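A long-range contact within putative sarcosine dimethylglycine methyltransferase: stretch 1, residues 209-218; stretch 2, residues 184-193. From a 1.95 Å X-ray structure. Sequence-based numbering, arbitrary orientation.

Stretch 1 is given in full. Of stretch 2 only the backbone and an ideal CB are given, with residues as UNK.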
ATOM      1  N   HIS A 209       3.832  21.026  15.783  1.00 34.17           N
ATOM      2  CA  HIS A 209       3.644  22.199  14.895  1.00 33.23           C
ATOM      3  C   HIS A 209       2.932  21.882  13.570  1.00 32.26           C
ATOM      4  O   HIS A 209       2.037  22.624  13.133  1.00 32.99           O
ATOM      5  CB  HIS A 209       4.982  22.876  14.592  1.00 33.64           C
ATOM      6  CG  HIS A 209       5.537  23.660  15.747  1.00 35.05           C
ATOM      7  ND1 HIS A 209       4.741  24.191  16.741  1.00 35.84           N
ATOM      8  CD2 HIS A 209       6.806  24.027  16.048  1.00 36.57           C
ATOM      9  CE1 HIS A 209       5.497  24.837  17.613  1.00 36.18           C
ATOM     10  NE2 HIS A 209       6.754  24.752  17.217  1.00 35.83           N
ATOM     11  N   ASP A 210       3.369  20.794  12.937  1.00 29.23           N
ATOM     12  CA  ASP A 210       2.776  20.262  11.722  1.00 26.70           C
ATOM     13  C   ASP A 210       3.041  18.740  11.680  1.00 24.69           C
ATOM     14  O   ASP A 210       3.639  18.156  12.600  1.00 24.04           O
ATOM     15  CB  ASP A 210       3.311  20.988  10.469  1.00 26.45           C
ATOM     16  CG  ASP A 210       2.402  20.814   9.231  1.00 27.44           C
ATOM     17  OD1 ASP A 210       1.506  19.933   9.214  1.00 25.82           O
ATOM     18  OD2 ASP A 210       2.589  21.569   8.257  1.00 26.61           O
HETATM   19  N   MSE A 211       2.576  18.104  10.615  1.00 22.15           N
HETATM   20  CA  MSE A 211       2.560  16.663  10.529  1.00 19.28           C
HETATM   21  C   MSE A 211       3.288  16.214   9.264  1.00 18.59           C
HETATM   22  O   MSE A 211       3.371  16.974   8.310  1.00 18.44           O
HETATM   23  CB  MSE A 211       1.101  16.211  10.465  1.00 20.25           C
HETATM   24  CG  MSE A 211       0.886  14.867  11.019  1.00 19.28           C
HETATM   25 SE   MSE A 211      -0.958  14.447  11.250  1.00 14.73          SE
HETATM   26  CE  MSE A 211      -0.616  12.725  11.656  1.00 21.49           C
ATOM     27  N   GLY A 212       3.807  14.984   9.270  1.00 17.11           N
ATOM     28  CA  GLY A 212       4.313  14.356   8.051  1.00 14.96           C
ATOM     29  C   GLY A 212       3.201  14.071   7.049  1.00 14.05           C
ATOM     30  O   GLY A 212       2.032  14.088   7.400  1.00 12.92           O
ATOM     31  N   SER A 213       3.582  13.858   5.785  1.00 14.83           N
ATOM     32  CA  SER A 213       2.662  13.407   4.721  1.00 13.77           C
ATOM     33  C   SER A 213       3.508  12.672   3.666  1.00 14.41           C
ATOM     34  O   SER A 213       4.750  12.842   3.619  1.00 13.88           O
ATOM     35  CB  SER A 213       1.954  14.601   4.054  1.00 13.72           C
ATOM     36  OG  SER A 213       2.916  15.449   3.456  1.00 12.74           O
ATOM     37  N   LEU A 214       2.848  11.845   2.855  1.00 12.89           N
ATOM     38  CA  LEU A 214       3.553  11.082   1.825  1.00 13.41           C
ATOM     39  C   LEU A 214       4.341  11.995   0.885  1.00 13.62           C
ATOM     40  O   LEU A 214       5.469  11.666   0.522  1.00 12.80           O
ATOM     41  CB  LEU A 214       2.573  10.203   1.031  1.00 12.22           C
ATOM     42  CG  LEU A 214       1.916   9.032   1.780  1.00 11.93           C
ATOM     43  CD1 LEU A 214       0.844   8.382   0.914  1.00 11.62           C
ATOM     44  CD2 LEU A 214       2.994   7.956   2.206  1.00 10.02           C
ATOM     45  N   GLY A 215       3.750  13.132   0.506  1.00 12.18           N
ATOM     46  CA  GLY A 215       4.421  14.054  -0.425  1.00 12.98           C
ATOM     47  C   GLY A 215       5.666  14.665   0.210  1.00 13.46           C
ATOM     48  O   GLY A 215       6.722  14.755  -0.434  1.00 12.53           O
ATOM     49  N   LEU A 216       5.553  15.079   1.476  1.00 12.20           N
ATOM     50  CA  LEU A 216       6.719  15.676   2.160  1.00 13.22           C
ATOM     51  C   LEU A 216       7.856  14.655   2.338  1.00 12.40           C
ATOM     52  O   LEU A 216       9.006  14.946   2.029  1.00 11.13           O
ATOM     53  CB  LEU A 216       6.354  16.261   3.522  1.00 12.26           C
ATOM     54  CG  LEU A 216       7.506  16.808   4.391  1.00 11.82           C
ATOM     55  CD1 LEU A 216       8.292  17.980   3.759  1.00 11.18           C
ATOM     56  CD2 LEU A 216       6.904  17.240   5.763  1.00 13.45           C
ATOM     57  N   TYR A 217       7.517  13.481   2.866  1.00 13.71           N
ATOM     58  CA  TYR A 217       8.514  12.427   3.062  1.00 14.21           C
ATOM     59  C   TYR A 217       9.224  12.060   1.749  1.00 13.82           C
ATOM     60  O   TYR A 217      10.440  11.862   1.728  1.00 14.31           O
ATOM     61  CB  TYR A 217       7.867  11.196   3.703  1.00 13.48           C
ATOM     62  CG  TYR A 217       7.557  11.377   5.198  1.00 14.89           C
ATOM     63  CD1 TYR A 217       7.693  12.624   5.824  1.00 14.88           C
ATOM     64  CD2 TYR A 217       7.123  10.310   5.962  1.00 15.82           C
ATOM     65  CE1 TYR A 217       7.400  12.785   7.209  1.00 15.75           C
ATOM     66  CE2 TYR A 217       6.845  10.451   7.342  1.00 15.83           C
ATOM     67  CZ  TYR A 217       6.972  11.702   7.946  1.00 12.48           C
ATOM     68  OH  TYR A 217       6.680  11.816   9.314  1.00 12.66           O
ATOM     69  N   ARG A 218       8.470  11.973   0.655  1.00 14.30           N
ATOM     70  CA  ARG A 218       9.073  11.660  -0.652  1.00 14.45           C
ATOM     71  C   ARG A 218      10.085  12.734  -1.075  1.00 14.44           C
ATOM     72  O   ARG A 218      11.186  12.415  -1.573  1.00 13.28           O
ATOM     73  CB  ARG A 218       7.988  11.506  -1.711  1.00 14.46           C
ATOM     74  CG  ARG A 218       8.496  11.239  -3.145  1.00 16.75           C
ATOM     75  CD  ARG A 218       7.297  10.832  -4.067  1.00 16.60           C
ATOM     76  NE  ARG A 218       6.427  11.993  -4.269  1.00 18.51           N
ATOM     77  CZ  ARG A 218       5.372  12.040  -5.075  1.00 23.13           C
ATOM     78  NH1 ARG A 218       5.011  10.976  -5.793  1.00 23.70           N
ATOM     79  NH2 ARG A 218       4.685  13.167  -5.179  1.00 23.82           N
ATOM     80  N   UNK A 184      12.062   0.826   5.195  1.00 12.49           N
ATOM     81  CA  UNK A 184      10.607   0.661   5.250  1.00 12.21           C
ATOM     82  C   UNK A 184      10.066   1.417   6.466  1.00 12.72           C
ATOM     83  O   UNK A 184      10.497   1.173   7.602  1.00 11.73           O
ATOM     84  CB  UNK A 184      10.224  -0.819   5.315  1.00 12.21           C
ATOM     85  N   UNK A 185       9.127   2.339   6.232  1.00 12.90           N
ATOM     86  CA  UNK A 185       8.532   3.125   7.328  1.00 13.64           C
ATOM     87  C   UNK A 185       7.030   3.098   7.274  1.00 13.07           C
ATOM     88  O   UNK A 185       6.425   2.868   6.193  1.00 14.60           O
ATOM     89  CB  UNK A 185       9.017   4.575   7.282  1.00 13.64           C
ATOM     90  N   UNK A 186       6.420   3.294   8.442  1.00 11.55           N
ATOM     91  CA  UNK A 186       4.986   3.558   8.553  1.00 10.50           C
ATOM     92  C   UNK A 186       4.838   4.776   9.484  1.00 10.34           C
ATOM     93  O   UNK A 186       5.703   5.008  10.331  1.00 10.13           O
ATOM     94  CB  UNK A 186       4.224   2.341   9.082  1.00 10.50           C
ATOM     95  N   UNK A 187       3.780   5.569   9.310  1.00 10.30           N
ATOM     96  CA  UNK A 187       3.577   6.729  10.175  1.00 10.64           C
ATOM     97  C   UNK A 187       2.145   7.199  10.061  1.00 10.64           C
ATOM     98  O   UNK A 187       1.620   7.368   8.946  1.00 10.48           O
ATOM     99  CB  UNK A 187       4.543   7.861   9.818  1.00 10.64           C
ATOM    100  N   UNK A 188       1.505   7.473  11.203  1.00 11.05           N
ATOM    101  CA  UNK A 188       0.277   8.257  11.088  1.00 10.77           C
ATOM    102  C   UNK A 188       0.665   9.598  10.470  1.00 11.77           C
ATOM    103  O   UNK A 188       1.776  10.129  10.747  1.00 11.01           O
ATOM    104  CB  UNK A 188      -0.412   8.439  12.442  1.00 10.77           C
ATOM    105  N   UNK A 189      -0.189  10.127   9.598  1.00 11.28           N
ATOM    106  CA  UNK A 189       0.146  11.345   8.854  1.00 12.63           C
ATOM    107  C   UNK A 189      -1.082  12.148   8.466  1.00 11.43           C
ATOM    108  O   UNK A 189      -2.196  11.705   8.703  1.00 10.96           O
ATOM    109  CB  UNK A 189       0.939  10.989   7.595  1.00 12.63           C
ATOM    110  N   UNK A 190      -0.867  13.349   7.934  1.00 11.36           N
ATOM    111  CA  UNK A 190      -1.927  14.088   7.289  1.00 11.35           C
ATOM    112  C   UNK A 190      -1.917  13.736   5.797  1.00 12.08           C
ATOM    113  O   UNK A 190      -0.879  13.322   5.229  1.00 11.64           O
ATOM    114  CB  UNK A 190      -1.763  15.593   7.512  1.00 11.35           C
ATOM    115  N   UNK A 191      -3.088  13.848   5.172  1.00 13.53           N
ATOM    116  CA  UNK A 191      -3.188  13.738   3.715  1.00 15.73           C
ATOM    117  C   UNK A 191      -2.453  14.899   3.037  1.00 15.44           C
ATOM    118  O   UNK A 191      -2.492  16.037   3.532  1.00 15.03           O
ATOM    119  CB  UNK A 191      -4.654  13.712   3.280  1.00 15.73           C
ATOM    120  N   UNK A 192      -1.779  14.613   1.918  1.00 16.93           N
ATOM    121  CA  UNK A 192      -1.172  15.675   1.080  1.00 18.51           C
ATOM    122  C   UNK A 192      -2.202  16.753   0.784  1.00 19.01           C
ATOM    123  O   UNK A 192      -3.348  16.449   0.476  1.00 17.97           O
ATOM    124  CB  UNK A 192      -0.625  15.100  -0.228  1.00 18.51           C
ATOM    125  N   UNK A 193      -1.782  18.010   0.863  1.00 21.27           N
ATOM    126  CA  UNK A 193      -2.667  19.151   0.556  1.00 24.00           C
ATOM    127  C   UNK A 193      -3.515  19.658   1.715  1.00 25.74           C
ATOM    128  O   UNK A 193      -4.273  20.600   1.560  1.00 24.98           O
ATOM    129  CB  UNK A 193      -3.606  18.762  -0.588  1.00 24.00           C
TER

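Position 184 has nothing of stretch 1 within 5.5 Å of its ideal CB, so this contact sets no preference there; the residue is Ala-184. At 185 the CA-to-CB bond points toward stretch 1, but the CB is again beyond 5.5 Å. Extended backbone angles (-129/154) and the Tyr-217 ring ahead favour a side chain long enough to cross the gap, aliphatic or aromatic. It is Ile-185, whose CD1 lies 3.7 Å from Tyr-217 CD2. Position 186 points away, leaving its choice open to other surroundings; it is Thr-186, bonded elsewhere in the structure.

At 187 CA-to-CB again points toward stretch 1, with the ideal CB 4.3 Å from Tyr-217 CE2 and the phenol hydroxyl beyond. A short acceptor such as Asp or Asn would suit, and a small apolar residue could also pack on the ring. Asp-187 accepts a hydrogen bond from Tyr-217 OH to its OD2 (2.7 Å), near the ring plane. Water 1 donates to the same OD2 and to the backbone O of position 188, and its weak bond from Gly-212 N ties in the loop.

Position 188 points sideways, its ideal CB 4.4 Å from Met-211 CE. Its phi of -61° admits proline, though other modest apolar residues would fit. Pro-188 is found, with its CB 4.4 Å from Met-211 CE.

The ideal CB of 189 is tight against Gly-212 O (3.3 Å) and 4.1 Å from Ser-213 CA. With Leu-214 and Tyr-217 farther along, a flexible apolar chain is plausible, Leu or Met among others. The selenomethionine Met-189 places SE 3.7 Å from Leu-214 CD2 and CE 3.9 Å from Tyr-217 CE2.

At 190 the backbone N donates to Gly-212 O (3.0 Å, 157°), a bond open to any residue but proline. The CB lies 4.0 Å from Met-211 SE, and the Asp-210 carboxylate farther off invites a long cation, Lys or Arg. Lys-190 has chi1 p and then t throughout; this extension brings NZ to Asp-210 OD1 at 3.0 Å in a salt bridge.

Position 191 points away and reaches nothing in stretch 1; it is Glu-191.

At 192 the bond points sideways, but the ideal CB is 4.9 Å from Gly-215 N, a donor at the first turn of the helix. An acceptor one bond beyond CG, as in Asp or Asn, would suit. Asp-192 OD1 accepts from Gly-215 N (2.7 Å, 152°). An ideal CB on Gly-215 would lie 2.9 Å from Asp-192 OD1, a clash.

Position 193 has angles of 87/0, where a CB would jam against the preceding carbonyl oxygen. Glycine is called for, and Gly-193 is found.

Stretch 2 184-193: AITDPMKEDG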
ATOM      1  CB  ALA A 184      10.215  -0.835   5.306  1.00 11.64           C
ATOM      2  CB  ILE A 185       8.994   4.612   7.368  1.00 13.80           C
ATOM      3  CG1 ILE A 185       8.452   5.421   6.156  1.00 15.45           C
ATOM      4  CG2 ILE A 185      10.503   4.685   7.454  1.00 16.00           C
ATOM      5  CD1 ILE A 185       8.651   6.944   6.324  1.00 15.06           C
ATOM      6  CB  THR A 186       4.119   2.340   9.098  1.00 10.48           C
ATOM      7  OG1 THR A 186       4.367   2.066  10.505  1.00 11.19           O
ATOM      8  CG2 THR A 186       4.220   1.091   8.235  1.00 11.11           C
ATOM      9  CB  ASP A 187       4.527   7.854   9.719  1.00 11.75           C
ATOM     10  CG  ASP A 187       5.067   8.713  10.888  1.00 15.23           C
ATOM     11  OD1 ASP A 187       5.188   8.209  12.020  1.00 14.85           O
ATOM     12  OD2 ASP A 187       5.402   9.892  10.629  1.00 15.29           O
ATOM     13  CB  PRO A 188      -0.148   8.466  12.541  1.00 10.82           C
ATOM     14  CG  PRO A 188       0.530   7.316  13.333  1.00 10.28           C
ATOM     15  CD  PRO A 188       1.864   7.165  12.611  1.00 10.15           C
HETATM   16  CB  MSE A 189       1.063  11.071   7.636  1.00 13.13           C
HETATM   17  CG  MSE A 189       0.886   9.821   6.821  1.00 17.43           C
HETATM   18 SE   MSE A 189       2.436   9.619   5.519  1.00 13.70          SE
HETATM   19  CE  MSE A 189       3.661   8.545   6.256  1.00 16.11           C
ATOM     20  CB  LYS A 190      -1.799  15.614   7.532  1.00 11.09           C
ATOM     21  CG  LYS A 190      -0.599  16.307   6.832  1.00 12.01           C
ATOM     22  CD  LYS A 190      -0.522  17.848   7.140  1.00 12.24           C
ATOM     23  CE  LYS A 190       0.192  18.582   6.006  1.00 15.77           C
ATOM     24  NZ  LYS A 190       0.540  20.004   6.357  1.00 18.52           N
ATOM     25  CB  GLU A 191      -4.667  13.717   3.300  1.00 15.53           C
ATOM     26  CG  GLU A 191      -5.376  12.454   3.751  1.00 17.02           C
ATOM     27  CD  GLU A 191      -5.248  11.344   2.732  1.00 17.77           C
ATOM     28  OE1 GLU A 191      -4.543  11.564   1.713  1.00 19.11           O
ATOM     29  OE2 GLU A 191      -5.862  10.278   2.931  1.00 16.75           O
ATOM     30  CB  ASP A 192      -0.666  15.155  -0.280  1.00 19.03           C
ATOM     31  CG  ASP A 192       0.455  14.130  -0.175  1.00 21.17           C
ATOM     32  OD1 ASP A 192       1.285  14.176   0.744  1.00 21.09           O
ATOM     33  OD2 ASP A 192       0.510  13.258  -1.071  1.00 26.00           O
TER
HETATM   34  O   HOH W   1       3.831  11.980  10.477  1.00 20.97           O
HETATM   35  O   HOH W   2      -0.000  11.599   3.264  1.00 22.10           O
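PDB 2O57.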